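Local coordinates for protein minor fimbrium subunit Mfa5 (Porphyromonas gingivalis ATCC 33277, PDB 6TO1) that serves as an accessory subunit of the minor fimbriae, which mediate biofilm formation and adhesion to host cells and to other oral bacteria, at residues R535-V540 / S565-L570; P617-N622 / Y638-L643. All blocks are in the same frame, centred on the assembly; numbering follows the deposited sequence.

Contact 1 of 2, residues R535-V540 / S565-L570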
ATOM      1  N   ARG A 535      -0.513  39.305 -40.719  1.00 24.47           N
ATOM      2  CA  ARG A 535      -0.789  40.184 -41.854  1.00 25.17           C
ATOM      3  C   ARG A 535      -0.182  39.562 -43.102  1.00 21.48           C
ATOM      4  O   ARG A 535       1.004  39.211 -43.114  1.00 28.92           O
ATOM      5  CB  ARG A 535      -0.211  41.574 -41.586  1.00 23.95           C
ATOM      6  CG  ARG A 535      -0.860  42.240 -40.383  1.00 19.82           C
ATOM      7  CD  ARG A 535      -0.392  43.694 -40.222  1.00 24.31           C
ATOM      8  NE  ARG A 535       0.955  43.749 -39.661  1.00 23.11           N
ATOM      9  CZ  ARG A 535       1.496  44.825 -39.106  1.00 28.00           C
ATOM     10  NH1 ARG A 535       0.822  45.970 -39.063  1.00 28.72           N
ATOM     11  NH2 ARG A 535       2.712  44.755 -38.588  1.00 31.64           N
ATOM     12  N   HIS A 536      -1.007  39.375 -44.127  1.00 22.64           N
ATOM     13  CA  HIS A 536      -0.578  38.796 -45.388  1.00 20.04           C
ATOM     14  C   HIS A 536      -0.691  39.859 -46.481  1.00 18.45           C
ATOM     15  O   HIS A 536      -1.553  40.736 -46.413  1.00 22.07           O
ATOM     16  CB  HIS A 536      -1.435  37.601 -45.785  1.00 23.72           C
ATOM     17  CG  HIS A 536      -1.600  36.580 -44.702  1.00 28.47           C
ATOM     18  ND1 HIS A 536      -0.798  35.459 -44.611  1.00 29.51           N
ATOM     19  CD2 HIS A 536      -2.486  36.501 -43.680  1.00 29.36           C
ATOM     20  CE1 HIS A 536      -1.186  34.730 -43.574  1.00 28.99           C
ATOM     21  NE2 HIS A 536      -2.199  35.348 -42.982  1.00 23.23           N
ATOM     22  N   TYR A 537       0.181  39.759 -47.476  1.00 23.41           N
ATOM     23  CA  TYR A 537       0.324  40.768 -48.532  1.00 23.51           C
ATOM     24  C   TYR A 537       0.251  40.053 -49.874  1.00 23.33           C
ATOM     25  O   TYR A 537       1.217  39.415 -50.307  1.00 25.45           O
ATOM     26  CB  TYR A 537       1.634  41.523 -48.348  1.00 19.54           C
ATOM     27  CG  TYR A 537       1.760  42.130 -46.967  1.00 18.98           C
ATOM     28  CD1 TYR A 537       1.241  43.377 -46.694  1.00 21.66           C
ATOM     29  CD2 TYR A 537       2.337  41.405 -45.896  1.00 23.65           C
ATOM     30  CE1 TYR A 537       1.302  43.918 -45.457  1.00 22.74           C
ATOM     31  CE2 TYR A 537       2.427  41.962 -44.641  1.00 23.80           C
ATOM     32  CZ  TYR A 537       1.906  43.219 -44.423  1.00 25.57           C
ATOM     33  OH  TYR A 537       1.943  43.826 -43.189  1.00 24.39           O
ATOM     34  N   VAL A 538      -0.906  40.150 -50.526  1.00 22.23           N
ATOM     35  CA  VAL A 538      -1.209  39.294 -51.661  1.00 24.79           C
ATOM     36  C   VAL A 538      -1.646  40.092 -52.884  1.00 24.27           C
ATOM     37  O   VAL A 538      -2.094  41.235 -52.798  1.00 23.13           O
ATOM     38  CB  VAL A 538      -2.298  38.247 -51.297  1.00 25.61           C
ATOM     39  CG1 VAL A 538      -1.794  37.332 -50.150  1.00 27.51           C
ATOM     40  CG2 VAL A 538      -3.591  38.915 -50.920  1.00 30.93           C
ATOM     41  N   LEU A 539      -1.602  39.411 -54.019  1.00 22.88           N
ATOM     42  CA  LEU A 539      -1.767  39.997 -55.337  1.00 25.17           C
ATOM     43  C   LEU A 539      -3.196  39.837 -55.829  1.00 35.27           C
ATOM     44  O   LEU A 539      -3.774  38.751 -55.732  1.00 30.60           O
ATOM     45  CB  LEU A 539      -0.796  39.324 -56.311  1.00 27.70           C
ATOM     46  CG  LEU A 539      -0.802  39.765 -57.784  1.00 28.52           C
ATOM     47  CD1 LEU A 539      -0.371  41.224 -57.815  1.00 26.47           C
ATOM     48  CD2 LEU A 539       0.091  38.919 -58.662  1.00 30.29           C
ATOM     49  N   VAL A 540      -3.770  40.930 -56.334  1.00 25.33           N
ATOM     50  CA  VAL A 540      -5.020  40.871 -57.081  1.00 27.88           C
ATOM     51  C   VAL A 540      -4.781  41.472 -58.459  1.00 33.19           C
ATOM     52  O   VAL A 540      -3.823  42.220 -58.695  1.00 28.63           O
ATOM     53  CB  VAL A 540      -6.190  41.589 -56.389  1.00 28.11           C
ATOM     54  CG1 VAL A 540      -6.508  40.945 -55.050  1.00 25.51           C
ATOM     55  CG2 VAL A 540      -5.876  43.085 -56.226  1.00 27.10           C
ATOM     56  N   SER A 565       6.716  39.057 -47.304  1.00 28.15           N
ATOM     57  CA  SER A 565       6.630  38.090 -46.213  1.00 28.55           C
ATOM     58  C   SER A 565       5.522  38.442 -45.229  1.00 21.14           C
ATOM     59  O   SER A 565       5.363  39.597 -44.813  1.00 26.00           O
ATOM     60  CB  SER A 565       7.964  38.023 -45.464  1.00 32.45           C
ATOM     61  OG  SER A 565       8.997  37.559 -46.308  1.00 38.30           O
ATOM     62  N   GLN A 566       4.760  37.429 -44.832  1.00 25.54           N
ATOM     63  CA  GLN A 566       3.795  37.613 -43.762  1.00 26.94           C
ATOM     64  C   GLN A 566       4.501  38.149 -42.524  1.00 27.90           C
ATOM     65  O   GLN A 566       5.672  37.852 -42.279  1.00 32.48           O
ATOM     66  CB  GLN A 566       3.092  36.283 -43.483  1.00 33.01           C
ATOM     67  CG  GLN A 566       2.173  36.296 -42.301  1.00 33.37           C
ATOM     68  CD  GLN A 566       2.715  35.455 -41.161  1.00 45.37           C
ATOM     69  OE1 GLN A 566       2.996  34.267 -41.322  1.00 48.79           O
ATOM     70  NE2 GLN A 566       2.866  36.071 -40.002  1.00 43.20           N
ATOM     71  N   ASP A 567       3.812  39.009 -41.775  1.00 26.69           N
ATOM     72  CA  ASP A 567       4.346  39.499 -40.510  1.00 31.30           C
ATOM     73  C   ASP A 567       3.231  39.489 -39.470  1.00 36.83           C
ATOM     74  O   ASP A 567       2.077  39.168 -39.766  1.00 31.90           O
ATOM     75  CB  ASP A 567       4.997  40.891 -40.639  1.00 24.69           C
ATOM     76  CG  ASP A 567       4.025  41.997 -41.074  1.00 40.83           C
ATOM     77  OD1 ASP A 567       2.834  41.946 -40.758  1.00 36.82           O
ATOM     78  OD2 ASP A 567       4.477  42.959 -41.720  1.00 37.09           O
ATOM     79  N   PHE A 568       3.579  39.840 -38.239  1.00 27.59           N
ATOM     80  CA  PHE A 568       2.633  39.863 -37.143  1.00 26.28           C
ATOM     81  C   PHE A 568       2.346  41.289 -36.718  1.00 32.75           C
ATOM     82  O   PHE A 568       3.202  42.173 -36.838  1.00 32.78           O
ATOM     83  CB  PHE A 568       3.160  39.079 -35.940  1.00 31.09           C
ATOM     84  CG  PHE A 568       3.235  37.618 -36.179  1.00 28.59           C
ATOM     85  CD1 PHE A 568       4.397  37.042 -36.644  1.00 31.94           C
ATOM     86  CD2 PHE A 568       2.130  36.804 -35.962  1.00 31.41           C
ATOM     87  CE1 PHE A 568       4.481  35.686 -36.877  1.00 33.31           C
ATOM     88  CE2 PHE A 568       2.217  35.433 -36.200  1.00 26.07           C
ATOM     89  CZ  PHE A 568       3.398  34.879 -36.655  1.00 36.51           C
ATOM     90  N   PHE A 569       1.139  41.479 -36.200  1.00 24.87           N
ATOM     91  CA  PHE A 569       0.654  42.748 -35.685  1.00 28.56           C
ATOM     92  C   PHE A 569       0.631  42.705 -34.169  1.00 38.77           C
ATOM     93  O   PHE A 569       0.111  41.751 -33.581  1.00 31.35           O
ATOM     94  CB  PHE A 569      -0.758  43.048 -36.203  1.00 24.71           C
ATOM     95  CG  PHE A 569      -1.486  44.131 -35.432  1.00 38.75           C
ATOM     96  CD1 PHE A 569      -1.284  45.473 -35.722  1.00 36.09           C
ATOM     97  CD2 PHE A 569      -2.388  43.800 -34.428  1.00 26.47           C
ATOM     98  CE1 PHE A 569      -1.956  46.465 -35.017  1.00 36.87           C
ATOM     99  CE2 PHE A 569      -3.052  44.781 -33.711  1.00 42.04           C
ATOM    100  CZ  PHE A 569      -2.846  46.121 -34.013  1.00 40.04           C
ATOM    101  N   LEU A 570       1.147  43.758 -33.544  1.00 30.09           N
ATOM    102  CA  LEU A 570       1.103  43.917 -32.094  1.00 31.26           C
ATOM    103  C   LEU A 570       0.435  45.238 -31.746  1.00 38.68           C
ATOM    104  O   LEU A 570       0.936  46.304 -32.138  1.00 44.01           O
ATOM    105  CB  LEU A 570       2.520  43.853 -31.528  1.00 41.99           C
ATOM    106  CG  LEU A 570       2.664  43.398 -30.085  1.00 41.94           C
ATOM    107  CD1 LEU A 570       2.130  41.989 -29.901  1.00 39.49           C
ATOM    108  CD2 LEU A 570       4.122  43.477 -29.654  1.00 51.30           C
TER
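The guanidinium of Arg535 carries CB of Phe569 over one face, 3.9 Å from NE, and meets OD1 of Asp567 at its edge. NH1 of the same group lies in the plane of the Phe569 ring at its edge, the two planes 73° apart. The Tyr537 ring has the carboxyl carbon of Asp567 at its edge, and on the opposite face of the sheet from Arg535, CG of Gln566 makes an off-centre CH-pi contact with the His536 ring, 4.2 Å from the centroid. Arg535 NE and Asp567 OD1 form a salt bridge of 2.8 Å; OD1 is met on its syn side, somewhat out of the carboxylate plane, and a bend at chi3 (-76°) places NE, the one guanidinium nitrogen bonded to OD1. NH2 adds a weak bond to Phe568 O, while NH1 is held by Pro597 O. Tyr537 OH is 3.1 Å from Asp567 OD2, whose position is less certain, and is also bonded to Thr599 OG1. Beneath these groups Arg535 and Asp567 form an antiparallel hydrogen-bonded pair: Arg535 N to Asp567 O is 2.8 Å and nearly straight, Asp567 N to Arg535 O 3.1 Å. The pair joins strand 565-568 to strand 530-539, which on its other edge runs parallel to strand 634-643. His536, stacked on Tyr638 and bonded to Asn636, reaches across to that neighbour. The cation of Arg535 would be expected to stabilise the negative charge of Asp567, and the arginine ties both strands to the loop at Pro597.

Contact 2 of 2, residues P617-N622 / Y638-L643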
ATOM      1  N   PRO A 617     -13.122  43.201 -52.734  1.00 34.73           N
ATOM      2  CA  PRO A 617     -14.010  42.305 -51.980  1.00 31.13           C
ATOM      3  C   PRO A 617     -13.209  41.253 -51.236  1.00 34.73           C
ATOM      4  O   PRO A 617     -12.292  40.630 -51.790  1.00 33.41           O
ATOM      5  CB  PRO A 617     -14.900  41.688 -53.067  1.00 39.32           C
ATOM      6  CG  PRO A 617     -14.915  42.710 -54.145  1.00 38.91           C
ATOM      7  CD  PRO A 617     -13.517  43.307 -54.152  1.00 41.40           C
ATOM      8  N   GLY A 618     -13.542  41.089 -49.958  1.00 35.06           N
ATOM      9  CA  GLY A 618     -12.886  40.128 -49.111  1.00 41.61           C
ATOM     10  C   GLY A 618     -11.586  40.582 -48.500  1.00 34.52           C
ATOM     11  O   GLY A 618     -11.104  39.929 -47.566  1.00 31.14           O
ATOM     12  N   SER A 619     -11.000  41.675 -48.971  1.00 25.64           N
ATOM     13  CA  SER A 619      -9.674  42.047 -48.500  1.00 24.00           C
ATOM     14  C   SER A 619      -9.779  42.989 -47.308  1.00 24.99           C
ATOM     15  O   SER A 619     -10.823  43.611 -47.045  1.00 26.59           O
ATOM     16  CB  SER A 619      -8.847  42.673 -49.635  1.00 25.31           C
ATOM     17  OG  SER A 619      -9.198  44.020 -49.855  1.00 23.84           O
ATOM     18  N   THR A 620      -8.679  43.085 -46.579  1.00 21.71           N
ATOM     19  CA  THR A 620      -8.670  43.864 -45.355  1.00 21.06           C
ATOM     20  C   THR A 620      -8.405  45.332 -45.682  1.00 23.45           C
ATOM     21  O   THR A 620      -7.419  45.639 -46.358  1.00 24.16           O
ATOM     22  CB  THR A 620      -7.615  43.367 -44.376  1.00 26.00           C
ATOM     23  OG1 THR A 620      -7.804  41.968 -44.100  1.00 28.95           O
ATOM     24  CG2 THR A 620      -7.719  44.169 -43.055  1.00 22.55           C
ATOM     25  N   PRO A 621      -9.266  46.246 -45.250  1.00 26.63           N
ATOM     26  CA  PRO A 621      -9.026  47.668 -45.520  1.00 23.39           C
ATOM     27  C   PRO A 621      -7.909  48.209 -44.648  1.00 28.06           C
ATOM     28  O   PRO A 621      -7.373  47.535 -43.763  1.00 26.41           O
ATOM     29  CB  PRO A 621     -10.369  48.324 -45.194  1.00 24.80           C
ATOM     30  CG  PRO A 621     -10.989  47.439 -44.235  1.00 31.05           C
ATOM     31  CD  PRO A 621     -10.550  46.036 -44.558  1.00 26.32           C
ATOM     32  N   ASN A 622      -7.546  49.459 -44.921  1.00 24.64           N
ATOM     33  CA  ASN A 622      -6.460  50.109 -44.197  1.00 25.91           C
ATOM     34  C   ASN A 622      -6.984  51.242 -43.322  1.00 34.86           C
ATOM     35  O   ASN A 622      -7.304  52.323 -43.832  1.00 27.28           O
ATOM     36  CB  ASN A 622      -5.416  50.640 -45.181  1.00 27.86           C
ATOM     37  CG  ASN A 622      -4.261  51.309 -44.485  1.00 33.71           C
ATOM     38  OD1 ASN A 622      -4.070  51.128 -43.298  1.00 28.66           O
ATOM     39  ND2 ASN A 622      -3.498  52.115 -45.218  1.00 36.81           N
ATOM     40  N   TYR A 638      -5.686  40.053 -44.812  1.00 23.17           N
ATOM     41  CA  TYR A 638      -5.251  39.897 -46.196  1.00 16.35           C
ATOM     42  C   TYR A 638      -5.273  41.280 -46.845  1.00 17.74           C
ATOM     43  O   TYR A 638      -6.335  41.792 -47.192  1.00 23.55           O
ATOM     44  CB  TYR A 638      -6.134  38.924 -46.943  1.00 21.57           C
ATOM     45  CG  TYR A 638      -5.845  37.515 -46.474  1.00 22.44           C
ATOM     46  CD1 TYR A 638      -4.803  36.800 -47.023  1.00 25.76           C
ATOM     47  CD2 TYR A 638      -6.574  36.939 -45.445  1.00 27.37           C
ATOM     48  CE1 TYR A 638      -4.498  35.522 -46.602  1.00 33.52           C
ATOM     49  CE2 TYR A 638      -6.281  35.646 -45.019  1.00 25.36           C
ATOM     50  CZ  TYR A 638      -5.228  34.952 -45.613  1.00 31.38           C
ATOM     51  OH  TYR A 638      -4.871  33.670 -45.221  1.00 41.22           O
ATOM     52  N   PHE A 639      -4.099  41.871 -46.990  1.00 24.31           N
ATOM     53  CA  PHE A 639      -3.962  43.150 -47.678  1.00 22.18           C
ATOM     54  C   PHE A 639      -3.674  42.881 -49.148  1.00 21.74           C
ATOM     55  O   PHE A 639      -2.725  42.182 -49.468  1.00 19.21           O
ATOM     56  CB  PHE A 639      -2.869  43.951 -46.983  1.00 20.19           C
ATOM     57  CG  PHE A 639      -3.192  44.288 -45.564  1.00 20.66           C
ATOM     58  CD1 PHE A 639      -4.264  45.097 -45.261  1.00 20.69           C
ATOM     59  CD2 PHE A 639      -2.426  43.766 -44.505  1.00 20.22           C
ATOM     60  CE1 PHE A 639      -4.569  45.423 -43.950  1.00 24.93           C
ATOM     61  CE2 PHE A 639      -2.722  44.099 -43.197  1.00 22.23           C
ATOM     62  CZ  PHE A 639      -3.792  44.918 -42.909  1.00 25.48           C
ATOM     63  N   ALA A 640      -4.509  43.444 -50.028  1.00 20.53           N
ATOM     64  CA  ALA A 640      -4.445  43.237 -51.466  1.00 23.94           C
ATOM     65  C   ALA A 640      -3.658  44.352 -52.141  1.00 19.20           C
ATOM     66  O   ALA A 640      -3.727  45.517 -51.740  1.00 20.82           O
ATOM     67  CB  ALA A 640      -5.856  43.194 -52.059  1.00 24.70           C
ATOM     68  N   TYR A 641      -2.893  43.973 -53.146  1.00 18.20           N
ATOM     69  CA  TYR A 641      -2.083  44.891 -53.934  1.00 19.62           C
ATOM     70  C   TYR A 641      -2.247  44.546 -55.402  1.00 24.89           C
ATOM     71  O   TYR A 641      -2.306  43.361 -55.753  1.00 25.84           O
ATOM     72  CB  TYR A 641      -0.588  44.794 -53.564  1.00 19.07           C
ATOM     73  CG  TYR A 641      -0.347  45.172 -52.142  1.00 23.03           C
ATOM     74  CD1 TYR A 641       0.223  46.390 -51.799  1.00 19.42           C
ATOM     75  CD2 TYR A 641      -0.679  44.295 -51.126  1.00 23.36           C
ATOM     76  CE1 TYR A 641       0.407  46.739 -50.485  1.00 22.82           C
ATOM     77  CE2 TYR A 641      -0.505  44.629 -49.830  1.00 23.30           C
ATOM     78  CZ  TYR A 641       0.032  45.831 -49.495  1.00 24.51           C
ATOM     79  OH  TYR A 641       0.165  46.105 -48.160  1.00 23.26           O
ATOM     80  N   LYS A 642      -2.269  45.567 -56.261  1.00 24.25           N
ATOM     81  CA  LYS A 642      -2.202  45.345 -57.692  1.00 25.35           C
ATOM     82  C   LYS A 642      -0.987  46.028 -58.303  1.00 25.63           C
ATOM     83  O   LYS A 642      -0.431  46.998 -57.773  1.00 25.26           O
ATOM     84  CB  LYS A 642      -3.483  45.808 -58.419  1.00 31.76           C
ATOM     85  CG  LYS A 642      -3.760  47.279 -58.361  1.00 32.81           C
ATOM     86  CD  LYS A 642      -5.071  47.605 -59.133  1.00 32.59           C
ATOM     87  CE  LYS A 642      -5.338  49.112 -59.144  1.00 48.08           C
ATOM     88  NZ  LYS A 642      -6.571  49.467 -59.928  1.00 47.57           N
ATOM     89  N   LEU A 643      -0.593  45.491 -59.449  1.00 24.34           N
ATOM     90  CA  LEU A 643       0.558  45.990 -60.181  1.00 31.21           C
ATOM     91  C   LEU A 643       0.355  47.441 -60.595  1.00 29.13           C
ATOM     92  O   LEU A 643      -0.717  47.814 -61.102  1.00 24.75           O
ATOM     93  CB  LEU A 643       0.772  45.091 -61.401  1.00 26.50           C
ATOM     94  CG  LEU A 643       1.941  45.402 -62.324  1.00 27.47           C
ATOM     95  CD1 LEU A 643       3.242  45.135 -61.633  1.00 30.54           C
ATOM     96  CD2 LEU A 643       1.835  44.593 -63.632  1.00 41.46           C
TER
HETATM   97  O   HOH W   1      -6.731  45.142 -48.948  1.00 23.54           O
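The backbone N-H of Thr620 gives a nearly straight bond to Tyr638 O, 2.7 Å long, with the donor tilted 29° from the carbonyl plane. The same threonine returns to the same tyrosine through its side chain: Tyr638 N donates to Thr620 OG1 at 2.9 Å. With chi1 at -56°, OG1 stands beside the threonine's own backbone N, and N and OG1 together engage both polar backbone atoms of Tyr638. A bridging water carries the pattern on to Ala640, two residues further along the strand, donating to Thr620 O (2.7 Å) and Ser619 OG and accepting from Ala640 N at 3.0 Å. Ser619 OG is also bonded to Val616 N within the loop. Residues 617-622 belong to the connection between strands 610-614 and 624-628, and they lie against strand 634-643 near the end of its pairing with 610-614, where Ala640 still bonds to Val614; the loop thus follows the edge of the strand beyond that pairing, without being a strand itself. The ring of Phe639 turns its edge to the loop: CE1 touches CG2 of Thr620 at 3.5 Å, and the carbonyl oxygens of Thr620 and Pro621 lie near the ring plane beside CD1 and CE1. The Phe639 side chain also touches Arg535 of strand 530-539. Farther along, CB of Ser619 rests 3.9 Å from CB of Ala640.

Both contacts reach the same mixed sheet, their centres about 10 Å apart, and strands 530-539 and 634-643, one from each, run side by side within it. His536 O to Phe639 N and Val538 O to Tyr641 N probably form hydrogen bonds between them, and Tyr537 packs against Tyr641. Contact 1 lies at the surface and pairs two strands, with charged and aromatic side chains around one backbone-bonded pair. Contact 2, partly buried, sets a loop against a strand and relies on backbone, hydroxyl and water bonds, with no salt bridge. In sequence they follow in series, 535-570 being complete before 617 begins.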